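Local atomic coordinates of phytase (Debaryomyces castellii, PDB entry 2GFI), a protein that catalyses the removal of phosphate from phytate (inositol hexakisphosphate) as a 3-phytase of the histidine acid phosphatase family. Residues S307-A312 with T441-Y446; Q63-S68 with E315-D320; P159-N164 with K325-F330. All coordinates share one frame; numbering follows the deposited sequence.

Contact 1: S307-A312 with T441-Y446; sequences STLLNA and TFYWDY. With NAG (2-acetamido-2-deoxy-beta-D-glucopyranose), chain C.
The indole of Trp444 turns the edge of its six-membered ring to Ala312, the last residue of the 307-312 segment: CH2 comes within 3.5 Å of Ala312 O, which lies at the ring's edge and in its plane. The same carbon stands 4.2 Å from Ala312 CB. That methyl group also meets Tyr443, again at an edge, 4.1 Å from CE2. One alanine thus receives the rims of two aromatic rings. Leu309, one turn earlier, continues the packing. Its CG is anti to the carbonyl carbon (chi1 -69°), and the end of the side chain carries CD2 to 4.1 Å from Tyr443 OH, the two side chains crossing at about a right angle; Phe442 CZ is a looser neighbour of CD2. In the alpha/beta domain of this histidine phosphatase, helix 302-318 precedes the central strand 326-331, and the short helix about 442-445, from the C-terminal part of the chain, covers both. Tyr443 makes this plain, since its hydroxyl is hydrogen-bonded to Ser329 OG in that strand. The aromatic side chains also pack on one another within their segment: Phe442 CE1 sits over the centre of the Tyr443 ring, and Tyr443 CB over one face of the indole. At the start of this turn, Thr441 O accepts from the amides of both Trp444 and Asp445. Within helix 302-318, Asn311 ND2 is bonded covalently to C1 of an N-acetylglucosamine, whose acetyl methyl C8 lies 3.7 Å from Ser307 CB.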
loop_
_atom_site.group_PDB
_atom_site.type_symbol
_atom_site.label_atom_id
_atom_site.label_comp_id
_atom_site.label_asym_id
_atom_site.label_seq_id
_atom_site.Cartn_x
_atom_site.Cartn_y
_atom_site.Cartn_z
ATOM N N SER A 307 32.130 23.655 -4.218
ATOM C CA SER A 307 31.863 25.063 -3.918
ATOM C C SER A 307 31.641 25.899 -5.154
ATOM O O SER A 307 31.103 27.003 -5.053
ATOM C CB SER A 307 33.012 25.684 -3.114
ATOM O OG SER A 307 33.106 25.093 -1.840
ATOM N N THR A 308 32.057 25.392 -6.310
ATOM C CA THR A 308 31.853 26.123 -7.543
ATOM C C THR A 308 30.379 26.227 -7.839
ATOM O O THR A 308 29.873 27.350 -8.066
ATOM C CB THR A 308 32.655 25.541 -8.753
ATOM O OG1 THR A 308 32.279 24.180 -8.981
ATOM C CG2 THR A 308 34.128 25.452 -8.428
ATOM N N LEU A 309 29.676 25.084 -7.804
ATOM C CA LEU A 309 28.214 25.085 -7.981
ATOM C C LEU A 309 27.492 25.677 -6.797
ATOM O O LEU A 309 26.446 26.246 -6.972
ATOM C CB LEU A 309 27.644 23.691 -8.318
ATOM C CG LEU A 309 28.006 23.121 -9.695
ATOM C CD1 LEU A 309 27.459 21.704 -9.870
ATOM C CD2 LEU A 309 27.562 24.051 -10.850
ATOM N N LEU A 310 28.038 25.547 -5.588
ATOM C CA LEU A 310 27.390 26.160 -4.419
ATOM C C LEU A 310 27.382 27.681 -4.531
ATOM O O LEU A 310 26.341 28.310 -4.299
ATOM C CB LEU A 310 28.036 25.701 -3.120
ATOM C CG LEU A 310 27.334 26.125 -1.828
ATOM C CD1 LEU A 310 25.971 25.510 -1.796
ATOM C CD2 LEU A 310 28.165 25.746 -0.615
ATOM N N ASN A 311 28.534 28.256 -4.926
ATOM C CA ASN A 311 28.670 29.715 -5.206
ATOM C C ASN A 311 27.743 30.217 -6.299
ATOM O O ASN A 311 27.054 31.225 -6.125
ATOM C CB ASN A 311 30.104 30.043 -5.629
ATOM C CG ASN A 311 31.053 30.184 -4.454
ATOM O OD1 ASN A 311 30.617 30.238 -3.299
ATOM N ND2 ASN A 311 32.365 30.272 -4.756
ATOM N N ALA A 312 27.719 29.499 -7.413
ATOM C CA ALA A 312 26.914 29.837 -8.579
ATOM C C ALA A 312 25.437 29.855 -8.230
ATOM O O ALA A 312 24.716 30.834 -8.526
ATOM C CB ALA A 312 27.179 28.845 -9.713
ATOM N N THR A 441 30.001 30.724 -15.079
ATOM C CA THR A 441 29.350 31.826 -15.750
ATOM C C THR A 441 28.242 31.331 -16.660
ATOM O O THR A 441 27.456 32.142 -17.146
ATOM C CB THR A 441 30.374 32.695 -16.578
ATOM O OG1 THR A 441 30.986 31.905 -17.611
ATOM C CG2 THR A 441 31.561 33.180 -15.683
ATOM N N PHE A 442 28.170 30.017 -16.914
ATOM C CA PHE A 442 27.236 29.509 -17.938
ATOM C C PHE A 442 25.762 29.854 -17.655
ATOM O O PHE A 442 24.991 29.973 -18.589
ATOM C CB PHE A 442 27.461 28.006 -18.281
ATOM C CG PHE A 442 27.202 27.057 -17.130
ATOM C CD1 PHE A 442 25.899 26.744 -16.745
ATOM C CD2 PHE A 442 28.265 26.509 -16.413
ATOM C CE1 PHE A 442 25.662 25.887 -15.678
ATOM C CE2 PHE A 442 28.045 25.650 -15.321
ATOM C CZ PHE A 442 26.721 25.342 -14.957
ATOM N N TYR A 443 25.361 30.019 -16.385
ATOM C CA TYR A 443 23.962 30.421 -16.095
ATOM C C TYR A 443 23.647 31.850 -16.574
ATOM O O TYR A 443 22.471 32.190 -16.797
ATOM C CB TYR A 443 23.555 30.268 -14.608
ATOM C CG TYR A 443 23.636 28.859 -14.035
ATOM C CD1 TYR A 443 22.770 27.856 -14.466
ATOM C CD2 TYR A 443 24.575 28.541 -13.049
ATOM C CE1 TYR A 443 22.843 26.577 -13.943
ATOM C CE2 TYR A 443 24.664 27.250 -12.524
ATOM C CZ TYR A 443 23.794 26.280 -12.981
ATOM O OH TYR A 443 23.872 25.006 -12.488
ATOM N N TRP A 444 24.687 32.673 -16.735
ATOM C CA TRP A 444 24.509 34.065 -17.147
ATOM C C TRP A 444 24.954 34.390 -18.582
ATOM O O TRP A 444 24.345 35.222 -19.265
ATOM C CB TRP A 444 25.194 34.987 -16.134
ATOM C CG TRP A 444 24.664 34.732 -14.768
ATOM C CD1 TRP A 444 23.512 35.239 -14.219
ATOM C CD2 TRP A 444 25.237 33.875 -13.782
ATOM N NE1 TRP A 444 23.343 34.753 -12.938
ATOM C CE2 TRP A 444 24.386 33.910 -12.645
ATOM C CE3 TRP A 444 26.386 33.082 -13.734
ATOM C CZ2 TRP A 444 24.650 33.172 -11.486
ATOM C CZ3 TRP A 444 26.639 32.358 -12.593
ATOM C CH2 TRP A 444 25.772 32.407 -11.477
ATOM N N ASP A 445 25.993 33.733 -19.061
ATOM C CA ASP A 445 26.527 34.086 -20.364
ATOM C C ASP A 445 26.144 33.106 -21.446
ATOM O O ASP A 445 26.756 33.111 -22.516
ATOM C CB ASP A 445 28.049 34.210 -20.282
ATOM C CG ASP A 445 28.750 32.882 -19.992
ATOM O OD1 ASP A 445 28.121 31.785 -20.098
ATOM O OD2 ASP A 445 29.948 32.849 -19.659
ATOM N N TYR A 446 25.157 32.249 -21.171
ATOM C CA TYR A 446 24.752 31.195 -22.116
ATOM C C TYR A 446 24.039 31.746 -23.365
ATOM O O TYR A 446 23.913 31.051 -24.395
ATOM C CB TYR A 446 23.883 30.122 -21.432
ATOM C CG TYR A 446 22.477 30.585 -21.091
ATOM C CD1 TYR A 446 21.430 30.490 -22.015
ATOM C CD2 TYR A 446 22.200 31.121 -19.841
ATOM C CE1 TYR A 446 20.148 30.923 -21.687
ATOM C CE2 TYR A 446 20.931 31.541 -19.502
ATOM C CZ TYR A 446 19.917 31.459 -20.417
ATOM O OH TYR A 446 18.675 31.934 -20.030
HETATM C C1 NAG C . 33.245 30.833 -3.743
HETATM C C2 NAG C . 34.679 30.531 -4.240
HETATM C C3 NAG C . 35.757 31.279 -3.424
HETATM C C4 NAG C . 35.432 32.782 -3.321
HETATM C C5 NAG C . 34.005 32.863 -2.749
HETATM C C6 NAG C . 33.495 34.276 -2.554
HETATM C C7 NAG C . 34.987 28.349 -5.392
HETATM C C8 NAG C . 35.701 27.031 -5.259
HETATM N N2 NAG C . 34.941 29.091 -4.271
HETATM O O3 NAG C . 37.007 31.050 -4.020
HETATM O O4 NAG C . 36.399 33.569 -2.596
HETATM O O5 NAG C . 33.081 32.225 -3.627
HETATM O O6 NAG C . 32.148 34.134 -2.178
HETATM O O7 NAG C . 34.490 28.665 -6.485
#

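Contact 2: Q63-S68 with E315-D320; sequences QVQLFS and ELLNHD
The NE2 tip of the flat Gln65 carboxamide points between two leucines of the helix end that lie on opposite sides of the amide plane. Leu316 CB is 3.3 Å from Gln65 NE2 on one side, and Leu317 CG is 3.4 Å from the same nitrogen on the other. Gln65 OE1 turns to a different pair of neighbours: it lies in plane at the edge of the Phe67 ring, and it is hydrogen-bonded to Ser313 OG, one turn back along the helix. The Gln65 chain runs extended beyond CG, which is anti to the carbonyl carbon (chi1 -42°), and this straight run delivers the amide to the helix.

A second amide, that of Gln63, arrives beside the first. Its CG is anti to the backbone N (chi1 -170°), and the extended chain brings CD within 3.6 Å of Leu316 O. Gln63 and the Leu316 side chain cross at about a right angle. Both amides are buried near the end of the helix, that of Gln65 against leucine side chains and that of Gln63 beside the Leu316 carbonyl. His319 is the first residue to leave helical geometry, and Leu317 O finds a partner in Lys379 NZ.

What results is the packing of a helix end on a strand within the alpha/beta core of the histidine phosphatase fold. Residues 63-68 belong to strand 59-69, which leads into His70, the predicted nucleophile. That strand runs parallel to 326-331 and antiparallel to 374-382, with helix 133-148 lying against Val64 and Leu66. On the side taken by the two glutamines sits the end of helix 302-318, with helix 442-445 covering Leu316 and Phe67, and Phe339 of helix 333-343 meeting the Phe67 ring edge-to-face.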
loop_
_atom_site.group_PDB
_atom_site.type_symbol
_atom_site.label_atom_id
_atom_site.label_comp_id
_atom_site.label_asym_id
_atom_site.label_seq_id
_atom_site.Cartn_x
_atom_site.Cartn_y
_atom_site.Cartn_z
ATOM N N GLN A 63 12.052 31.316 -6.709
ATOM C CA GLN A 63 13.038 30.662 -7.560
ATOM C C GLN A 63 13.151 29.167 -7.229
ATOM O O GLN A 63 12.904 28.749 -6.099
ATOM C CB GLN A 63 14.387 31.356 -7.384
ATOM C CG GLN A 63 15.486 30.957 -8.368
ATOM C CD GLN A 63 16.789 31.603 -8.017
ATOM O OE1 GLN A 63 16.821 32.800 -7.662
ATOM N NE2 GLN A 63 17.864 30.838 -8.064
ATOM N N VAL A 64 13.526 28.366 -8.217
ATOM C CA VAL A 64 13.878 26.983 -7.970
ATOM C C VAL A 64 15.090 26.622 -8.807
ATOM O O VAL A 64 15.191 27.031 -9.953
ATOM C CB VAL A 64 12.675 26.021 -8.251
ATOM C CG1 VAL A 64 12.264 26.066 -9.751
ATOM C CG2 VAL A 64 12.947 24.607 -7.717
ATOM N N GLN A 65 16.014 25.879 -8.201
ATOM C CA GLN A 65 17.137 25.282 -8.895
ATOM C C GLN A 65 17.028 23.779 -8.727
ATOM O O GLN A 65 16.788 23.273 -7.642
ATOM C CB GLN A 65 18.464 25.800 -8.353
ATOM C CG GLN A 65 18.471 27.325 -8.068
ATOM C CD GLN A 65 19.740 27.803 -7.433
ATOM O OE1 GLN A 65 20.596 27.006 -7.117
ATOM N NE2 GLN A 65 19.873 29.120 -7.248
ATOM N N LEU A 66 17.129 23.090 -9.849
ATOM C CA LEU A 66 17.189 21.678 -9.932
ATOM C C LEU A 66 18.599 21.261 -10.383
ATOM O O LEU A 66 19.135 21.748 -11.392
ATOM C CB LEU A 66 16.151 21.183 -10.930
ATOM C CG LEU A 66 16.297 19.694 -11.269
ATOM C CD1 LEU A 66 16.085 18.795 -10.012
ATOM C CD2 LEU A 66 15.347 19.304 -12.410
ATOM N N PHE A 67 19.187 20.358 -9.614
ATOM C CA PHE A 67 20.389 19.693 -9.994
ATOM C C PHE A 67 20.075 18.229 -10.044
ATOM O O PHE A 67 19.856 17.584 -9.029
ATOM C CB PHE A 67 21.522 20.009 -9.018
ATOM C CG PHE A 67 21.847 21.475 -8.964
ATOM C CD1 PHE A 67 22.771 22.025 -9.850
ATOM C CD2 PHE A 67 21.190 22.322 -8.045
ATOM C CE1 PHE A 67 23.077 23.398 -9.802
ATOM C CE2 PHE A 67 21.468 23.702 -7.994
ATOM C CZ PHE A 67 22.419 24.240 -8.881
ATOM N N SER A 68 20.015 17.721 -11.259
ATOM C CA SER A 68 19.503 16.405 -11.513
ATOM C C SER A 68 20.600 15.487 -12.081
ATOM O O SER A 68 21.429 15.921 -12.901
ATOM C CB SER A 68 18.343 16.511 -12.473
ATOM O OG SER A 68 17.912 15.230 -12.831
ATOM N N GLU A 315 24.806 32.882 -6.123
ATOM C CA GLU A 315 24.690 34.029 -7.027
ATOM C C GLU A 315 23.296 34.075 -7.639
ATOM O O GLU A 315 22.694 35.142 -7.712
ATOM C CB GLU A 315 25.740 34.006 -8.153
ATOM C CG GLU A 315 27.156 34.209 -7.669
ATOM C CD GLU A 315 28.160 34.282 -8.812
ATOM O OE1 GLU A 315 27.801 34.859 -9.890
ATOM O OE2 GLU A 315 29.309 33.779 -8.641
ATOM N N LEU A 316 22.769 32.927 -8.054
ATOM C CA LEU A 316 21.409 32.898 -8.592
ATOM C C LEU A 316 20.353 33.301 -7.571
ATOM O O LEU A 316 19.411 34.006 -7.910
ATOM C CB LEU A 316 21.072 31.533 -9.206
ATOM C CG LEU A 316 21.856 31.126 -10.471
ATOM C CD1 LEU A 316 21.650 29.669 -10.805
ATOM C CD2 LEU A 316 21.389 31.982 -11.616
ATOM N N LEU A 317 20.495 32.847 -6.329
ATOM C CA LEU A 317 19.464 33.125 -5.298
ATOM C C LEU A 317 19.495 34.594 -4.888
ATOM O O LEU A 317 18.471 35.171 -4.527
ATOM C CB LEU A 317 19.654 32.246 -4.059
ATOM C CG LEU A 317 19.473 30.740 -4.264
ATOM C CD1 LEU A 317 20.277 29.979 -3.213
ATOM C CD2 LEU A 317 17.993 30.348 -4.279
ATOM N N ASN A 318 20.707 35.163 -4.933
ATOM C CA ASN A 318 20.949 36.535 -4.546
ATOM C C ASN A 318 20.437 37.495 -5.576
ATOM O O ASN A 318 20.122 38.610 -5.255
ATOM C CB ASN A 318 22.431 36.775 -4.257
ATOM C CG ASN A 318 22.809 36.346 -2.863
ATOM O OD1 ASN A 318 23.980 36.098 -2.563
ATOM N ND2 ASN A 318 21.822 36.253 -1.994
ATOM N N HIS A 319 20.298 37.037 -6.807
ATOM C CA HIS A 319 19.879 37.908 -7.879
ATOM C C HIS A 319 18.392 37.823 -8.205
ATOM O O HIS A 319 17.987 37.122 -9.114
ATOM C CB HIS A 319 20.803 37.729 -9.083
ATOM C CG HIS A 319 22.172 38.290 -8.851
ATOM N ND1 HIS A 319 22.550 39.547 -9.290
ATOM C CD2 HIS A 319 23.236 37.795 -8.169
ATOM C CE1 HIS A 319 23.796 39.785 -8.912
ATOM N NE2 HIS A 319 24.235 38.740 -8.229
ATOM N N ASP A 320 17.605 38.546 -7.411
ATOM C CA ASP A 320 16.166 38.841 -7.598
ATOM C C ASP A 320 15.617 39.050 -8.988
ATOM O O ASP A 320 14.469 38.702 -9.241
ATOM C CB ASP A 320 15.834 40.195 -6.934
ATOM C CG ASP A 320 15.901 40.146 -5.467
ATOM O OD1 ASP A 320 14.809 40.236 -4.844
ATOM O OD2 ASP A 320 16.997 40.014 -4.847
#

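Contact 3: P159-N164 with K325-F330; sequences PVFTSN and KIWLSF
Phe161 and Phe330 carry the largest share of a parallel beta pairing, in which strands 158-163 and 326-331 run side by side in the central sheet of this histidine phosphatase domain. Their segment axes differ in direction by 18°. Phe161 has Ser329 as its bridge partner and Phe330 has Thr162, so the two aromatic rings leave opposite faces of the sheet.

Both the N and the O of Phe161 bond to strand 326-331: N donates to Leu328 O at 2.7 Å, and O accepts from Phe330 N at 2.8 Å. Ser163 N adds a third bond, to Phe330 O at 3.1 Å. CG of Phe161 is anti to the carbonyl carbon (chi1 -52°), and the side chain lies alongside that of Trp327, pointing the same way; Leu328 O lies in plane at the ring's edge, and CE2 reaches the rim of the indole 3.8 Å from Trp327 CE3. Tyr443 and Tyr446 meet the ring edge-to-face. An alanine here would probably leave the Trp327 rim and the two tyrosines without their aromatic neighbour and open a gap on that face.

Across the sheet, Phe330 presents its edge to Phe161 O, while CE2 touches Val160 CG1 at 3.9 Å; Phe175 of helix 166-180 packs edge-to-face on the same ring. The Phe330 side chain is about 7 Å from that of His70, the predicted nucleophile. Leu328, third in buried area, sets CD1 at 4.1 Å from Val160 CG2.

Where the strands part, a single water replaces direct pairing: it donates to Pro159 O and Ile326 O and accepts from Leu328 N at 2.8 Å.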
loop_
_atom_site.group_PDB
_atom_site.type_symbol
_atom_site.label_atom_id
_atom_site.label_comp_id
_atom_site.label_asym_id
_atom_site.label_seq_id
_atom_site.Cartn_x
_atom_site.Cartn_y
_atom_site.Cartn_z
ATOM N N PRO A 159 15.606 27.754 -20.399
ATOM C CA PRO A 159 16.982 27.290 -20.536
ATOM C C PRO A 159 17.179 25.958 -19.788
ATOM O O PRO A 159 16.564 25.690 -18.721
ATOM C CB PRO A 159 17.807 28.419 -19.909
ATOM C CG PRO A 159 16.877 29.035 -18.904
ATOM C CD PRO A 159 15.463 28.785 -19.349
ATOM N N VAL A 160 18.010 25.103 -20.353
ATOM C CA VAL A 160 18.302 23.842 -19.700
ATOM C C VAL A 160 19.818 23.781 -19.685
ATOM O O VAL A 160 20.446 24.176 -20.628
ATOM C CB VAL A 160 17.606 22.652 -20.433
ATOM C CG1 VAL A 160 18.117 21.341 -19.953
ATOM C CG2 VAL A 160 16.081 22.709 -20.241
ATOM N N PHE A 161 20.407 23.380 -18.584
ATOM C CA PHE A 161 21.836 23.227 -18.531
ATOM C C PHE A 161 22.098 21.750 -18.276
ATOM O O PHE A 161 21.536 21.142 -17.341
ATOM C CB PHE A 161 22.442 24.146 -17.458
ATOM C CG PHE A 161 22.008 25.581 -17.605
ATOM C CD1 PHE A 161 22.794 26.488 -18.301
ATOM C CD2 PHE A 161 20.783 25.987 -17.130
ATOM C CE1 PHE A 161 22.375 27.787 -18.490
ATOM C CE2 PHE A 161 20.344 27.282 -17.324
ATOM C CZ PHE A 161 21.150 28.194 -17.999
ATOM N N THR A 162 22.909 21.172 -19.150
ATOM C CA THR A 162 23.255 19.789 -19.059
ATOM C C THR A 162 24.710 19.591 -19.450
ATOM O O THR A 162 25.233 20.361 -20.239
ATOM C CB THR A 162 22.337 18.961 -19.981
ATOM O OG1 THR A 162 22.767 17.599 -19.927
ATOM C CG2 THR A 162 22.524 19.341 -21.408
ATOM N N SER A 163 25.363 18.567 -18.898
ATOM C CA SER A 163 26.679 18.186 -19.392
ATOM C C SER A 163 26.495 17.413 -20.695
ATOM O O SER A 163 25.378 17.109 -21.096
ATOM C CB SER A 163 27.482 17.377 -18.357
ATOM O OG SER A 163 27.254 15.988 -18.531
ATOM N N ASN A 164 27.589 17.137 -21.390
ATOM C CA ASN A 164 27.485 16.577 -22.720
ATOM C C ASN A 164 27.512 15.054 -22.716
ATOM O O ASN A 164 27.541 14.412 -23.780
ATOM C CB ASN A 164 28.567 17.164 -23.631
ATOM C CG ASN A 164 29.958 16.797 -23.192
ATOM O OD1 ASN A 164 30.324 16.938 -22.025
ATOM N ND2 ASN A 164 30.753 16.337 -24.131
ATOM N N LYS A 325 13.589 32.214 -13.525
ATOM C CA LYS A 325 13.445 31.814 -12.135
ATOM C C LYS A 325 13.615 30.299 -11.946
ATOM O O LYS A 325 13.613 29.825 -10.830
ATOM C CB LYS A 325 12.067 32.249 -11.617
ATOM C CG LYS A 325 11.645 33.670 -11.985
ATOM C CD LYS A 325 12.572 34.680 -11.316
ATOM C CE LYS A 325 12.010 36.090 -11.397
ATOM N NZ LYS A 325 12.974 37.034 -10.760
ATOM N N ILE A 326 13.726 29.554 -13.039
ATOM C CA ILE A 326 13.783 28.098 -12.991
ATOM C C ILE A 326 15.091 27.639 -13.580
ATOM O O ILE A 326 15.335 27.792 -14.787
ATOM C CB ILE A 326 12.584 27.474 -13.737
ATOM C CG1 ILE A 326 11.280 27.893 -13.086
ATOM C CG2 ILE A 326 12.655 25.973 -13.741
ATOM C CD1 ILE A 326 10.060 27.616 -13.974
ATOM N N TRP A 327 15.941 27.097 -12.711
ATOM C CA TRP A 327 17.260 26.628 -13.070
ATOM C C TRP A 327 17.233 25.105 -13.108
ATOM O O TRP A 327 16.872 24.473 -12.116
ATOM C CB TRP A 327 18.287 27.182 -12.076
ATOM C CG TRP A 327 18.171 28.670 -12.092
ATOM C CD1 TRP A 327 17.571 29.464 -11.159
ATOM C CD2 TRP A 327 18.576 29.539 -13.161
ATOM N NE1 TRP A 327 17.598 30.773 -11.571
ATOM C CE2 TRP A 327 18.212 30.851 -12.795
ATOM C CE3 TRP A 327 19.232 29.341 -14.386
ATOM C CZ2 TRP A 327 18.486 31.977 -13.617
ATOM C CZ3 TRP A 327 19.497 30.456 -15.199
ATOM C CH2 TRP A 327 19.126 31.749 -14.805
ATOM N N LEU A 328 17.570 24.552 -14.277
ATOM C CA LEU A 328 17.531 23.133 -14.548
ATOM C C LEU A 328 18.905 22.676 -15.023
ATOM O O LEU A 328 19.320 22.968 -16.154
ATOM C CB LEU A 328 16.477 22.827 -15.615
ATOM C CG LEU A 328 15.082 23.409 -15.389
ATOM C CD1 LEU A 328 14.211 23.182 -16.609
ATOM C CD2 LEU A 328 14.424 22.795 -14.129
ATOM N N SER A 329 19.592 21.936 -14.148
ATOM C CA SER A 329 20.953 21.469 -14.391
ATOM C C SER A 329 20.983 19.964 -14.222
ATOM O O SER A 329 20.470 19.425 -13.241
ATOM C CB SER A 329 21.948 22.077 -13.389
ATOM O OG SER A 329 21.941 23.475 -13.483
ATOM N N PHE A 330 21.666 19.319 -15.161
ATOM C CA PHE A 330 21.715 17.881 -15.299
ATOM C C PHE A 330 23.161 17.470 -15.407
ATOM O O PHE A 330 23.889 18.010 -16.218
ATOM C CB PHE A 330 20.951 17.474 -16.547
ATOM C CG PHE A 330 19.509 17.756 -16.448
ATOM C CD1 PHE A 330 18.643 16.797 -15.942
ATOM C CD2 PHE A 330 19.012 19.010 -16.801
ATOM C CE1 PHE A 330 17.313 17.071 -15.813
ATOM C CE2 PHE A 330 17.683 19.295 -16.674
ATOM C CZ PHE A 330 16.823 18.322 -16.174
HETATM O O HOH W 1 17.095 26.449 -16.335
#

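From the N terminus, residues 63-68 come first and wait through 246 residues until contact 2 closes their loop on the helix end 315-320. Before that happens, 159-164 has opened contact 3, closed by 325-330, and 307-312 has opened contact 1, closed last by 441-446. All three loops therefore cross and none lies within another. Contacts 1 and 2 share helix 302-318, whose successor in the chain, strand 326-331, enters contact 3. Strand 59-69 is hydrogen-bonded to that same strand, joining contacts 2 and 3 in one sheet, while Phe442 and Tyr446 bring the C-terminal turn of contact 1 against residues 159-164.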